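PDB 2F68: collagen adhesin from Staphylococcus aureus, which binds collagen as a surface adhesin of the bacterium, probably by wrapping its two extracellular beta-sandwich domains around the triple helix in a 'collagen hug'. Local coordinates for residues 45-56 with 88-99; 222-230 with 243-254. All coordinates share one frame; numbering follows the deposited sequence.

Contact 1: residues 45-56 with 88-99; sequences KIQNGDMIKVAW and DGATITFNDKVE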
loop_
_atom_site.group_PDB
_atom_site.type_symbol
_atom_site.label_atom_id
_atom_site.label_comp_id
_atom_site.label_asym_id
_atom_site.label_seq_id
_atom_site.Cartn_x
_atom_site.Cartn_y
_atom_site.Cartn_z
ATOM N N LYS A 45 -6.810 -22.974 -27.968
ATOM C CA LYS A 45 -8.130 -22.587 -27.469
ATOM C C LYS A 45 -8.170 -22.573 -25.940
ATOM O O LYS A 45 -7.755 -23.535 -25.289
ATOM C CB LYS A 45 -9.207 -23.529 -28.024
ATOM C CG LYS A 45 -10.639 -23.131 -27.682
ATOM C CD LYS A 45 -11.636 -24.170 -28.176
ATOM C CE LYS A 45 -13.047 -23.876 -27.681
ATOM N NZ LYS A 45 -13.628 -22.646 -28.292
ATOM N N ILE A 46 -8.668 -21.472 -25.382
ATOM C CA ILE A 46 -8.787 -21.309 -23.933
ATOM C C ILE A 46 -9.981 -22.111 -23.412
ATOM O O ILE A 46 -11.112 -21.935 -23.873
ATOM C CB ILE A 46 -8.910 -19.815 -23.529
ATOM C CG1 ILE A 46 -7.727 -19.011 -24.087
ATOM C CG2 ILE A 46 -8.991 -19.670 -22.008
ATOM C CD1 ILE A 46 -7.955 -17.508 -24.143
ATOM N N GLN A 47 -9.711 -22.992 -22.451
ATOM C CA GLN A 47 -10.720 -23.904 -21.913
ATOM C C GLN A 47 -11.095 -23.569 -20.468
ATOM O O GLN A 47 -10.526 -22.657 -19.862
ATOM C CB GLN A 47 -10.227 -25.353 -22.003
ATOM C CG GLN A 47 -10.026 -25.866 -23.426
ATOM C CD GLN A 47 -9.390 -27.246 -23.474
ATOM O OE1 GLN A 47 -8.350 -27.438 -24.103
ATOM N NE2 GLN A 47 -10.013 -28.212 -22.806
ATOM N N ASN A 48 -12.061 -24.313 -19.930
ATOM C CA ASN A 48 -12.481 -24.183 -18.538
ATOM C C ASN A 48 -11.416 -24.715 -17.582
ATOM O O ASN A 48 -10.962 -25.855 -17.716
ATOM C CB ASN A 48 -13.818 -24.905 -18.316
ATOM C CG ASN A 48 -14.237 -24.948 -16.850
ATOM O OD1 ASN A 48 -14.077 -23.977 -16.109
ATOM N ND2 ASN A 48 -14.788 -26.082 -16.432
ATOM N N GLY A 49 -11.023 -23.880 -16.624
ATOM C CA GLY A 49 -10.018 -24.252 -15.632
ATOM C C GLY A 49 -8.605 -23.832 -15.989
ATOM O O GLY A 49 -7.675 -24.049 -15.209
ATOM N N ASP A 50 -8.445 -23.236 -17.169
ATOM C CA ASP A 50 -7.145 -22.753 -17.634
ATOM C C ASP A 50 -6.688 -21.540 -16.831
ATOM O O ASP A 50 -7.489 -20.652 -16.525
ATOM C CB ASP A 50 -7.203 -22.409 -19.125
ATOM C CG ASP A 50 -7.405 -23.632 -20.010
ATOM O OD1 ASP A 50 -7.733 -24.718 -19.486
ATOM O OD2 ASP A 50 -7.235 -23.501 -21.240
ATOM N N MET A 51 -5.402 -21.508 -16.491
ATOM C CA MET A 51 -4.843 -20.405 -15.708
ATOM C C MET A 51 -3.556 -19.815 -16.284
ATOM O O MET A 51 -2.693 -20.539 -16.785
ATOM C CB MET A 51 -4.648 -20.798 -14.235
ATOM C CG MET A 51 -3.872 -22.090 -13.996
ATOM S SD MET A 51 -3.123 -22.184 -12.352
ATOM C CE MET A 51 -4.547 -22.006 -11.277
ATOM N N ILE A 52 -3.452 -18.490 -16.201
ATOM C CA ILE A 52 -2.261 -17.755 -16.618
ATOM C C ILE A 52 -1.586 -17.158 -15.382
ATOM O O ILE A 52 -2.213 -16.413 -14.624
ATOM C CB ILE A 52 -2.605 -16.639 -17.636
ATOM C CG1 ILE A 52 -3.153 -17.244 -18.935
ATOM C CG2 ILE A 52 -1.382 -15.769 -17.916
ATOM C CD1 ILE A 52 -3.924 -16.266 -19.810
ATOM N N LYS A 53 -0.313 -17.489 -15.187
ATOM C CA LYS A 53 0.437 -17.037 -14.015
ATOM C C LYS A 53 1.450 -15.941 -14.336
ATOM O O LYS A 53 2.157 -16.007 -15.344
ATOM C CB LYS A 53 1.143 -18.216 -13.339
ATOM C CG LYS A 53 0.225 -19.119 -12.529
ATOM C CD LYS A 53 1.016 -20.203 -11.815
ATOM C CE LYS A 53 0.124 -21.034 -10.909
ATOM N NZ LYS A 53 0.885 -22.105 -10.209
ATOM N N VAL A 54 1.503 -14.934 -13.466
ATOM C CA VAL A 54 2.499 -13.867 -13.550
ATOM C C VAL A 54 3.390 -13.937 -12.309
ATOM O O VAL A 54 2.931 -13.704 -11.187
ATOM C CB VAL A 54 1.842 -12.465 -13.676
ATOM C CG1 VAL A 54 2.904 -11.377 -13.785
ATOM C CG2 VAL A 54 0.905 -12.408 -14.880
ATOM N N ALA A 55 4.662 -14.269 -12.522
ATOM C CA ALA A 55 5.605 -14.499 -11.426
ATOM C C ALA A 55 6.672 -13.411 -11.311
ATOM O O ALA A 55 7.053 -12.791 -12.305
ATOM C CB ALA A 55 6.256 -15.871 -11.572
ATOM N N TRP A 56 7.145 -13.198 -10.084
ATOM C CA TRP A 56 8.177 -12.204 -9.780
ATOM C C TRP A 56 8.967 -12.604 -8.526
ATOM O O TRP A 56 8.473 -13.395 -7.719
ATOM C CB TRP A 56 7.553 -10.813 -9.603
ATOM C CG TRP A 56 6.360 -10.777 -8.688
ATOM C CD1 TRP A 56 6.357 -10.954 -7.334
ATOM C CD2 TRP A 56 4.999 -10.534 -9.063
ATOM N NE1 TRP A 56 5.078 -10.843 -6.843
ATOM C CE2 TRP A 56 4.225 -10.584 -7.883
ATOM C CE3 TRP A 56 4.358 -10.280 -10.283
ATOM C CZ2 TRP A 56 2.840 -10.391 -7.885
ATOM C CZ3 TRP A 56 2.979 -10.089 -10.285
ATOM C CH2 TRP A 56 2.236 -10.146 -9.092
ATOM N N ASP A 88 2.546 -12.283 -3.792
ATOM C CA ASP A 88 3.546 -13.236 -4.274
ATOM C C ASP A 88 3.296 -13.746 -5.696
ATOM O O ASP A 88 4.158 -14.409 -6.278
ATOM C CB ASP A 88 3.676 -14.415 -3.299
ATOM C CG ASP A 88 4.224 -14.000 -1.939
ATOM O OD1 ASP A 88 4.942 -12.979 -1.856
ATOM O OD2 ASP A 88 3.938 -14.706 -0.948
ATOM N N GLY A 89 2.127 -13.434 -6.253
ATOM C CA GLY A 89 1.783 -13.861 -7.610
ATOM C C GLY A 89 0.455 -13.344 -8.130
ATOM O O GLY A 89 -0.395 -12.895 -7.361
ATOM N N ALA A 90 0.283 -13.409 -9.450
ATOM C CA ALA A 90 -0.966 -13.022 -10.101
ATOM C C ALA A 90 -1.475 -14.161 -10.980
ATOM O O ALA A 90 -0.722 -14.718 -11.783
ATOM C CB ALA A 90 -0.773 -11.754 -10.919
ATOM N N THR A 91 -2.753 -14.501 -10.824
ATOM C CA THR A 91 -3.340 -15.644 -11.524
ATOM C C THR A 91 -4.620 -15.268 -12.275
ATOM O O THR A 91 -5.528 -14.655 -11.708
ATOM C CB THR A 91 -3.619 -16.821 -10.553
ATOM O OG1 THR A 91 -2.489 -17.015 -9.692
ATOM C CG2 THR A 91 -3.890 -18.112 -11.321
ATOM N N ILE A 92 -4.670 -15.641 -13.552
ATOM C CA ILE A 92 -5.850 -15.439 -14.392
ATOM C C ILE A 92 -6.544 -16.780 -14.611
ATOM O O ILE A 92 -6.031 -17.641 -15.329
ATOM C CB ILE A 92 -5.481 -14.818 -15.773
ATOM C CG1 ILE A 92 -4.573 -13.583 -15.611
ATOM C CG2 ILE A 92 -6.744 -14.511 -16.598
ATOM C CD1 ILE A 92 -5.203 -12.393 -14.874
ATOM N N THR A 93 -7.710 -16.952 -13.990
ATOM C CA THR A 93 -8.449 -18.212 -14.067
ATOM C C THR A 93 -9.724 -18.061 -14.897
ATOM O O THR A 93 -10.527 -17.157 -14.657
ATOM C CB THR A 93 -8.795 -18.755 -12.658
ATOM O OG1 THR A 93 -7.639 -18.675 -11.813
ATOM C CG2 THR A 93 -9.261 -20.206 -12.730
ATOM N N PHE A 94 -9.895 -18.954 -15.869
ATOM C CA PHE A 94 -11.062 -18.949 -16.749
ATOM C C PHE A 94 -12.072 -20.016 -16.335
ATOM O O PHE A 94 -11.692 -21.131 -15.966
ATOM C CB PHE A 94 -10.642 -19.176 -18.206
ATOM C CG PHE A 94 -9.692 -18.139 -18.739
ATOM C CD1 PHE A 94 -8.315 -18.331 -18.661
ATOM C CD2 PHE A 94 -10.173 -16.973 -19.329
ATOM C CE1 PHE A 94 -7.431 -17.378 -19.154
ATOM C CE2 PHE A 94 -9.295 -16.012 -19.826
ATOM C CZ PHE A 94 -7.923 -16.216 -19.737
ATOM N N ASN A 95 -13.355 -19.668 -16.402
ATOM C CA ASN A 95 -14.434 -20.609 -16.094
ATOM C C ASN A 95 -15.054 -21.231 -17.354
ATOM O O ASN A 95 -14.479 -21.141 -18.440
ATOM C CB ASN A 95 -15.499 -19.956 -15.197
ATOM C CG ASN A 95 -16.012 -18.635 -15.749
ATOM O OD1 ASN A 95 -16.477 -18.558 -16.886
ATOM N ND2 ASN A 95 -15.942 -17.590 -14.934
ATOM N N ASP A 96 -16.218 -21.861 -17.198
ATOM C CA ASP A 96 -16.883 -22.575 -18.295
ATOM C C ASP A 96 -17.478 -21.658 -19.371
ATOM O O ASP A 96 -17.762 -22.107 -20.485
ATOM C CB ASP A 96 -17.957 -23.526 -17.747
ATOM C CG ASP A 96 -19.018 -22.810 -16.924
ATOM O OD1 ASP A 96 -19.857 -22.093 -17.512
ATOM O OD2 ASP A 96 -19.024 -22.981 -15.687
ATOM N N LYS A 97 -17.657 -20.384 -19.033
ATOM C CA LYS A 97 -18.274 -19.409 -19.937
ATOM C C LYS A 97 -17.330 -18.919 -21.042
ATOM O O LYS A 97 -17.762 -18.227 -21.967
ATOM C CB LYS A 97 -18.829 -18.215 -19.146
ATOM C CG LYS A 97 -19.915 -18.559 -18.128
ATOM C CD LYS A 97 -21.284 -18.719 -18.782
ATOM C CE LYS A 97 -22.366 -19.019 -17.752
ATOM N NZ LYS A 97 -22.645 -17.860 -16.856
ATOM N N VAL A 98 -16.051 -19.278 -20.944
ATOM C CA VAL A 98 -15.052 -18.882 -21.940
ATOM C C VAL A 98 -15.018 -19.846 -23.137
ATOM O O VAL A 98 -14.469 -19.520 -24.193
ATOM C CB VAL A 98 -13.638 -18.715 -21.301
ATOM C CG1 VAL A 98 -12.922 -20.059 -21.160
ATOM C CG2 VAL A 98 -12.791 -17.730 -22.101
ATOM N N GLU A 99 -15.621 -21.022 -22.965
ATOM C CA GLU A 99 -15.633 -22.062 -23.998
ATOM C C GLU A 99 -16.586 -21.752 -25.154
ATOM O O GLU A 99 -16.421 -22.282 -26.255
ATOM C CB GLU A 99 -15.964 -23.427 -23.387
ATOM C CG GLU A 99 -14.859 -24.003 -22.504
ATOM C CD GLU A 99 -15.153 -25.412 -22.009
ATOM O OE1 GLU A 99 -16.336 -25.819 -21.995
ATOM O OE2 GLU A 99 -14.194 -26.115 -21.627
HETATM O O HOH W 1 6.203 -14.900 -8.037
#
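Phe94 and Ile46 meet face to methyl at one end of an antiparallel strand pair, 50-54 with 89-94, in the immunoglobulin-like N-terminal domain. Ile46 CG2 sits over one face of the Phe94 ring, 3.7 Å from its centroid and only 15° off the ring normal. The same ring is touched at its edge, in plane, by Ile52 CD1, 3.7 Å from Phe94 CE1, while its plane meets that of Phe39 steeply. With CG1 beside the backbone N (chi1 -64°), Ile52 drops inward from the sheet, on the side facing strand 89-94, and its CD1 meets that edge. Ile52 with Ile92 and Val54 with Ala90 are hydrogen-bonded pairs of the ladder, the isoleucines CB to CB at 3.9 Å; these residues face the interior, covered by Met37, Ala108 and Phe110. On the other surface of the sheet Met51 bends at its thioether, so that CE comes back to Thr91 CG2. Trp56 closes the far end: its CH2 reaches Ala90 CB, and Gly89 CA lies above the rim of one indole face. Water 1 bridges Trp56 N and Asp88 O beyond the last pair. At the Phe94 end a type II turn, 47-50, leads into the strand; Asp50 OD2 accepts from Gln47 N and also pairs with Arg10. Beside this turn, Glu99 OE2 receives Asn48 N at 3.3 Å from above its carboxylate plane.

Contact 2: residues 222-230 with 243-254; sequences FEKAFPGSK and TIPQGYGSYNSF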
loop_
_atom_site.group_PDB
_atom_site.type_symbol
_atom_site.label_atom_id
_atom_site.label_comp_id
_atom_site.label_asym_id
_atom_site.label_seq_id
_atom_site.Cartn_x
_atom_site.Cartn_y
_atom_site.Cartn_z
ATOM N N PHE A 222 -1.115 4.863 27.641
ATOM C CA PHE A 222 -0.298 6.020 27.273
ATOM C C PHE A 222 -0.578 7.214 28.186
ATOM O O PHE A 222 0.349 7.891 28.632
ATOM C CB PHE A 222 -0.534 6.400 25.805
ATOM C CG PHE A 222 0.352 7.514 25.309
ATOM C CD1 PHE A 222 1.618 7.240 24.798
ATOM C CD2 PHE A 222 -0.081 8.837 25.345
ATOM C CE1 PHE A 222 2.441 8.266 24.336
ATOM C CE2 PHE A 222 0.733 9.871 24.886
ATOM C CZ PHE A 222 1.996 9.584 24.380
ATOM N N GLU A 223 -1.858 7.459 28.458
ATOM C CA GLU A 223 -2.284 8.586 29.290
ATOM C C GLU A 223 -1.962 8.384 30.773
ATOM O O GLU A 223 -1.826 9.355 31.521
ATOM C CB GLU A 223 -3.779 8.863 29.099
ATOM C CG GLU A 223 -4.136 9.449 27.733
ATOM C CD GLU A 223 -5.627 9.709 27.557
ATOM O OE1 GLU A 223 -6.382 9.629 28.549
ATOM O OE2 GLU A 223 -6.043 10.000 26.415
ATOM N N LYS A 224 -1.842 7.124 31.188
ATOM C CA LYS A 224 -1.472 6.785 32.563
ATOM C C LYS A 224 0.034 6.904 32.793
ATOM O O LYS A 224 0.469 7.402 33.834
ATOM C CB LYS A 224 -1.956 5.379 32.930
ATOM C CG LYS A 224 -3.432 5.300 33.291
ATOM C CD LYS A 224 -3.841 3.873 33.625
ATOM C CE LYS A 224 -5.319 3.779 33.980
ATOM N NZ LYS A 224 -5.639 4.424 35.286
ATOM N N ALA A 225 0.820 6.439 31.822
ATOM C CA ALA A 225 2.280 6.517 31.889
ATOM C C ALA A 225 2.777 7.948 31.694
ATOM O O ALA A 225 3.809 8.335 32.246
ATOM C CB ALA A 225 2.910 5.589 30.865
ATOM N N PHE A 226 2.036 8.721 30.903
ATOM C CA PHE A 226 2.330 10.134 30.691
ATOM C C PHE A 226 1.154 10.988 31.176
ATOM O O PHE A 226 0.219 11.245 30.414
ATOM C CB PHE A 226 2.628 10.416 29.212
ATOM C CG PHE A 226 3.722 9.558 28.630
ATOM C CD1 PHE A 226 5.060 9.873 28.841
ATOM C CD2 PHE A 226 3.410 8.443 27.858
ATOM C CE1 PHE A 226 6.072 9.083 28.301
ATOM C CE2 PHE A 226 4.416 7.647 27.313
ATOM C CZ PHE A 226 5.750 7.969 27.536
ATOM N N PRO A 227 1.187 11.413 32.457
ATOM C CA PRO A 227 0.130 12.272 33.000
ATOM C C PRO A 227 0.123 13.655 32.348
ATOM O O PRO A 227 1.173 14.289 32.219
ATOM C CB PRO A 227 0.480 12.371 34.489
ATOM C CG PRO A 227 1.931 12.071 34.567
ATOM C CD PRO A 227 2.211 11.093 33.469
ATOM N N GLY A 228 -1.060 14.104 31.937
ATOM C CA GLY A 228 -1.203 15.361 31.209
ATOM C C GLY A 228 -1.447 15.140 29.727
ATOM O O GLY A 228 -2.025 15.995 29.052
ATOM N N SER A 229 -1.002 13.988 29.224
ATOM C CA SER A 229 -1.208 13.610 27.827
ATOM C C SER A 229 -2.661 13.234 27.560
ATOM O O SER A 229 -3.333 12.668 28.426
ATOM C CB SER A 229 -0.293 12.448 27.434
ATOM O OG SER A 229 1.070 12.827 27.480
ATOM N N LYS A 230 -3.135 13.553 26.357
ATOM C CA LYS A 230 -4.506 13.250 25.958
ATOM C C LYS A 230 -4.613 13.026 24.451
ATOM O O LYS A 230 -4.389 13.945 23.657
ATOM C CB LYS A 230 -5.459 14.369 26.410
ATOM C CG LYS A 230 -6.946 14.063 26.230
ATOM C CD LYS A 230 -7.461 13.078 27.273
ATOM C CE LYS A 230 -8.928 12.753 27.043
ATOM N NZ LYS A 230 -9.444 11.776 28.041
ATOM N N THR A 243 -2.197 15.793 22.622
ATOM C CA THR A 243 -1.557 16.778 23.489
ATOM C C THR A 243 -0.484 16.092 24.331
ATOM O O THR A 243 -0.770 15.137 25.054
ATOM C CB THR A 243 -2.583 17.484 24.409
ATOM O OG1 THR A 243 -3.683 17.964 23.627
ATOM C CG2 THR A 243 -1.940 18.653 25.148
ATOM N N ILE A 244 0.751 16.573 24.214
ATOM C CA ILE A 244 1.877 16.029 24.973
ATOM C C ILE A 244 2.555 17.146 25.771
ATOM O O ILE A 244 2.992 18.142 25.188
ATOM C CB ILE A 244 2.916 15.324 24.054
ATOM C CG1 ILE A 244 2.238 14.275 23.163
ATOM C CG2 ILE A 244 4.029 14.682 24.888
ATOM C CD1 ILE A 244 3.033 13.894 21.922
ATOM N N PRO A 245 2.633 16.992 27.110
ATOM C CA PRO A 245 3.329 17.948 27.978
ATOM C C PRO A 245 4.812 18.073 27.632
ATOM O O PRO A 245 5.406 17.127 27.108
ATOM C CB PRO A 245 3.166 17.338 29.375
ATOM C CG PRO A 245 1.976 16.455 29.270
ATOM C CD PRO A 245 2.036 15.892 27.889
ATOM N N GLN A 246 5.395 19.231 27.933
ATOM C CA GLN A 246 6.788 19.524 27.575
ATOM C C GLN A 246 7.815 18.690 28.345
ATOM O O GLN A 246 8.940 18.499 27.878
ATOM C CB GLN A 246 7.089 21.024 27.708
ATOM C CG GLN A 246 7.083 21.572 29.132
ATOM C CD GLN A 246 7.496 23.030 29.192
ATOM O OE1 GLN A 246 8.635 23.350 29.530
ATOM N NE2 GLN A 246 6.574 23.923 28.849
ATOM N N GLY A 247 7.420 18.202 29.519
ATOM C CA GLY A 247 8.282 17.365 30.350
ATOM C C GLY A 247 8.492 15.975 29.778
ATOM O O GLY A 247 9.566 15.389 29.932
ATOM N N TYR A 248 7.461 15.452 29.116
ATOM C CA TYR A 248 7.520 14.130 28.494
ATOM C C TYR A 248 7.788 14.213 26.992
ATOM O O TYR A 248 8.262 13.248 26.387
ATOM C CB TYR A 248 6.233 13.348 28.767
ATOM C CG TYR A 248 5.975 13.087 30.235
ATOM C CD1 TYR A 248 6.720 12.138 30.937
ATOM C CD2 TYR A 248 4.985 13.788 30.923
ATOM C CE1 TYR A 248 6.487 11.895 32.286
ATOM C CE2 TYR A 248 4.744 13.552 32.275
ATOM C CZ TYR A 248 5.499 12.604 32.948
ATOM O OH TYR A 248 5.268 12.364 34.283
ATOM N N GLY A 249 7.482 15.366 26.401
ATOM C CA GLY A 249 7.737 15.615 24.984
ATOM C C GLY A 249 9.214 15.765 24.669
ATOM O O GLY A 249 9.660 15.426 23.571
ATOM N N SER A 250 9.970 16.276 25.640
ATOM C CA SER A 250 11.416 16.443 25.508
ATOM C C SER A 250 12.145 15.105 25.598
ATOM O O SER A 250 11.741 14.218 26.356
ATOM C CB SER A 250 11.944 17.398 26.580
ATOM O OG SER A 250 11.378 18.689 26.445
ATOM N N TYR A 251 13.217 14.978 24.816
ATOM C CA TYR A 251 14.085 13.788 24.783
ATOM C C TYR A 251 13.366 12.491 24.379
ATOM O O TYR A 251 13.851 11.390 24.660
ATOM C CB TYR A 251 14.826 13.597 26.120
ATOM C CG TYR A 251 15.387 14.866 26.729
ATOM C CD1 TYR A 251 16.518 15.484 26.193
ATOM C CD2 TYR A 251 14.794 15.441 27.853
ATOM C CE1 TYR A 251 17.036 16.648 26.755
ATOM C CE2 TYR A 251 15.304 16.605 28.423
ATOM C CZ TYR A 251 16.425 17.202 27.868
ATOM O OH TYR A 251 16.933 18.351 28.428
ATOM N N ASN A 252 12.221 12.627 23.711
ATOM C CA ASN A 252 11.416 11.478 23.292
ATOM C C ASN A 252 10.801 11.643 21.905
ATOM O O ASN A 252 10.395 12.742 21.522
ATOM C CB ASN A 252 10.310 11.194 24.313
ATOM C CG ASN A 252 10.848 10.664 25.629
ATOM O OD1 ASN A 252 11.439 9.584 25.686
ATOM N ND2 ASN A 252 10.639 11.423 26.697
ATOM N N SER A 253 10.737 10.539 21.164
ATOM C CA SER A 253 10.105 10.510 19.848
ATOM C C SER A 253 8.777 9.763 19.917
ATOM O O SER A 253 8.706 8.660 20.460
ATOM C CB SER A 253 11.030 9.855 18.819
ATOM O OG SER A 253 10.473 9.914 17.517
ATOM N N PHE A 254 7.730 10.371 19.363
ATOM C CA PHE A 254 6.388 9.794 19.403
ATOM C C PHE A 254 5.887 9.436 18.006
ATOM O O PHE A 254 5.657 10.317 17.174
ATOM C CB PHE A 254 5.407 10.751 20.093
ATOM C CG PHE A 254 5.745 11.043 21.530
ATOM C CD1 PHE A 254 6.535 12.140 21.864
ATOM C CD2 PHE A 254 5.269 10.226 22.551
ATOM C CE1 PHE A 254 6.850 12.417 23.193
ATOM C CE2 PHE A 254 5.577 10.495 23.884
ATOM C CZ PHE A 254 6.370 11.592 24.205
#
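The edge of the Phe226 ring presses into the face of Tyr248, an offset edge-to-face pair in an aromatic cluster of Phe222, Phe226, Tyr248 and Phe254 in the collagen-binding domain, where the end of helix 218-225 packs against the turn and short helix 246-249 that join strands 239-244 and 252-262. Phe226 CD1 is the bump, 3.5 Å from Tyr248 CD1, and the two planes stand at 79°. Phe226 in turn offers a face to Phe254, whose edge approaches at 75° with 6.0 Å between centroids. Phe222 completes the group: with CG anti to the backbone N (chi1 -175°), its ring swings over so that CZ comes 3.7 Å from Phe254 CE2, rim to rim, while Phe226 CD2 lies above one of its faces. Ile203 and Val205 of strand 194-207 pack against Phe222, and Val205 also against Phe254, while Ile244 CD1 lies over a face of Phe254.

Nearer the surface two prolines fit into the opposing segments. Pro227 crosses the tyrosine at about a right angle, its CG and CD wedged against the phenol end, each 3.4 Å from Tyr248 OH. Pro245 puts CG into the hollow of the type II turn 226-229, where Gly228 has no side chain to obstruct it. Beyond the turn Lys230 and Thr243 form an antiparallel hydrogen-bonded pair at the open end of the hairpin of strands 230-234 and 239-244. Beside it the Ser229 hydroxyl leans on the proline ring, with OG 3.2 Å from Pro245 CD.

The two contacts lie in different domains on opposite sides of the chain's centre, with about 30 Å between their nearest atoms. They share no strand or helix. Each has a buried side, the aliphatic face in contact 1 and the phenylalanines in contact 2, and an exposed rim. Contact 1 joins neighbouring strands of one sheet, and its run of backbone hydrogen bonds carries aliphatic packing on the inner surface, with polar and charged groups gathered at the turn end. Contact 2 buries about half as much surface and has a single bridged pair of residues; there a helix end meets a connecting turn, and aromatic rings with two prolines do most of the work.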